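Local atomic coordinates of diguanylate cyclase (PDB entry 5M3C), a protein that joins a GGDEF domain to an EAL domain in one chain and binds guanosine-5'-triphosphate and calcium ions. Residues L280-E285 with G320-L324. Numbering follows the deposited sequence.
Sequences LIERLE and GLKRL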
loop_
_atom_site.group_PDB
_atom_site.type_symbol
_atom_site.label_atom_id
_atom_site.label_comp_id
_atom_site.label_asym_id
_atom_site.label_seq_id
_atom_site.Cartn_x
_atom_site.Cartn_y
_atom_site.Cartn_z
ATOM N N LEU B 280 -9.414 -12.111 -20.418
ATOM C CA LEU B 280 -9.402 -10.724 -20.873
ATOM C C LEU B 280 -8.792 -10.564 -22.264
ATOM O O LEU B 280 -9.457 -10.087 -23.182
ATOM C CB LEU B 280 -8.644 -9.845 -19.876
ATOM C CG LEU B 280 -8.484 -8.378 -20.282
ATOM C CD1 LEU B 280 -9.838 -7.732 -20.536
ATOM C CD2 LEU B 280 -7.710 -7.607 -19.224
ATOM N N ILE B 281 -7.532 -10.958 -22.417
ATOM C CA ILE B 281 -6.826 -10.762 -23.683
ATOM C C ILE B 281 -7.522 -11.495 -24.827
ATOM O O ILE B 281 -7.673 -10.949 -25.921
ATOM C CB ILE B 281 -5.362 -11.239 -23.612
ATOM C CG1 ILE B 281 -4.646 -10.599 -22.420
ATOM C CG2 ILE B 281 -4.642 -10.907 -24.911
ATOM C CD1 ILE B 281 -3.176 -10.945 -22.325
ATOM N N GLU B 282 -7.940 -12.732 -24.572
ATOM C CA GLU B 282 -8.617 -13.531 -25.590
ATOM C C GLU B 282 -9.898 -12.832 -26.014
ATOM O O GLU B 282 -10.194 -12.707 -27.203
ATOM C CB GLU B 282 -8.943 -14.930 -25.056
ATOM C CG GLU B 282 -7.812 -15.943 -25.187
ATOM C CD GLU B 282 -6.622 -15.644 -24.292
ATOM O OE1 GLU B 282 -5.657 -16.437 -24.311
ATOM O OE2 GLU B 282 -6.644 -14.624 -23.569
ATOM N N ARG B 283 -10.647 -12.373 -25.020
ATOM C CA ARG B 283 -11.909 -11.685 -25.245
ATOM C C ARG B 283 -11.712 -10.335 -25.924
ATOM O O ARG B 283 -12.455 -9.974 -26.832
ATOM C CB ARG B 283 -12.629 -11.483 -23.914
ATOM C CG ARG B 283 -13.676 -10.385 -23.937
ATOM C CD ARG B 283 -14.699 -10.606 -25.036
ATOM N NE ARG B 283 -16.015 -10.132 -24.628
ATOM C CZ ARG B 283 -17.087 -10.118 -25.410
ATOM N NH1 ARG B 283 -18.240 -9.668 -24.936
ATOM N NH2 ARG B 283 -17.014 -10.549 -26.664
ATOM N N LEU B 284 -10.722 -9.582 -25.467
ATOM C CA LEU B 284 -10.455 -8.270 -26.037
ATOM C C LEU B 284 -10.176 -8.371 -27.526
ATOM O O LEU B 284 -10.722 -7.615 -28.326
ATOM C CB LEU B 284 -9.272 -7.606 -25.334
ATOM C CG LEU B 284 -9.630 -6.320 -24.594
ATOM C CD1 LEU B 284 -8.426 -5.786 -23.836
ATOM C CD2 LEU B 284 -10.148 -5.285 -25.581
ATOM N N GLU B 285 -9.369 -9.344 -27.904
ATOM C CA GLU B 285 -8.988 -9.514 -29.291
ATOM C C GLU B 285 -10.223 -9.761 -30.095
ATOM O O GLU B 285 -10.471 -9.101 -31.075
ATOM C CB GLU B 285 -8.094 -10.743 -29.372
ATOM C CG GLU B 285 -7.376 -10.993 -30.680
ATOM C CD GLU B 285 -6.378 -12.130 -30.582
ATOM O OE1 GLU B 285 -6.148 -12.814 -31.582
ATOM O OE2 GLU B 285 -5.818 -12.350 -29.505
ATOM N N GLY B 320 0.945 -8.607 -22.206
ATOM C CA GLY B 320 0.005 -9.277 -23.101
ATOM C C GLY B 320 -0.901 -8.303 -23.832
ATOM O O GLY B 320 -1.205 -8.489 -25.011
ATOM N N LEU B 321 -1.334 -7.260 -23.131
ATOM C CA LEU B 321 -2.189 -6.244 -23.727
ATOM C C LEU B 321 -1.422 -5.447 -24.775
ATOM O O LEU B 321 -1.982 -5.061 -25.800
ATOM C CB LEU B 321 -2.749 -5.310 -22.651
ATOM C CG LEU B 321 -3.761 -5.935 -21.685
ATOM C CD1 LEU B 321 -4.174 -4.939 -20.613
ATOM C CD2 LEU B 321 -4.980 -6.442 -22.439
ATOM N N LYS B 322 -0.139 -5.206 -24.519
ATOM C CA LYS B 322 0.704 -4.496 -25.479
ATOM C C LYS B 322 0.992 -5.370 -26.696
ATOM O O LYS B 322 1.061 -4.880 -27.825
ATOM C CB LYS B 322 2.016 -4.058 -24.828
ATOM C CG LYS B 322 1.884 -2.823 -23.955
ATOM C CD LYS B 322 1.572 -1.576 -24.771
ATOM C CE LYS B 322 2.760 -1.130 -25.609
ATOM N NZ LYS B 322 2.494 0.163 -26.300
ATOM N N ARG B 323 1.152 -6.666 -26.455
ATOM C CA ARG B 323 1.391 -7.627 -27.520
ATOM C C ARG B 323 0.253 -7.562 -28.536
ATOM O O ARG B 323 0.465 -7.763 -29.731
ATOM C CB ARG B 323 1.500 -9.036 -26.937
ATOM C CG ARG B 323 2.595 -9.897 -27.553
ATOM C CD ARG B 323 2.895 -11.102 -26.673
ATOM N NE ARG B 323 3.126 -10.711 -25.282
ATOM C CZ ARG B 323 3.169 -11.558 -24.256
ATOM N NH1 ARG B 323 3.381 -11.101 -23.028
ATOM N NH2 ARG B 323 2.997 -12.858 -24.454
ATOM N N LEU B 324 -0.955 -7.279 -28.053
ATOM C CA LEU B 324 -2.113 -7.111 -28.929
ATOM C C LEU B 324 -2.028 -5.821 -29.732
ATOM O O LEU B 324 -2.530 -5.753 -30.851
ATOM C CB LEU B 324 -3.417 -7.118 -28.129
ATOM C CG LEU B 324 -4.020 -8.486 -27.809
ATOM C CD1 LEU B 324 -5.422 -8.315 -27.245
ATOM C CD2 LEU B 324 -4.045 -9.378 -29.044
#
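Ile-281 packs against Gly-320 and Leu-324 between two helices that run nearly parallel, their short axes 10.2 Å apart at an angle of 21°. The isoleucine divides its branches over the neighbouring helix. A chi1 of -53° sets CG1 beside the backbone N and leaves CG2 anti to it; CG2 packs 3.6 Å from Leu-324 CD1, whereas CD1, at the end of the extended other branch, lies 3.7 Å from CA of Gly-320 and so rests on bare backbone. On the side nearer strand 298-303, Leu-321 CD2 comes 3.8 Å from Leu-284 CD1, the two side chains crossing at about a right angle. Helices 280-291 and 312-324 lie side by side on the outside of the EAL domain, a TIM-barrel-like fold in which strand 298-303 separates them in sequence and runs parallel to the strands before and after it. Leu-284 and Leu-321 both reach Leu-300 on that strand, which carries the helix-helix packing into the layer beneath; Leu-275 of helix 272-276 touches Leu-280 and Leu-321. Toward solvent, extended Glu-285 crosses Leu-324 at about a right angle, its OE2 in nonpolar contact 3.5 Å from Leu-324 CD2 and its CG methylene behind.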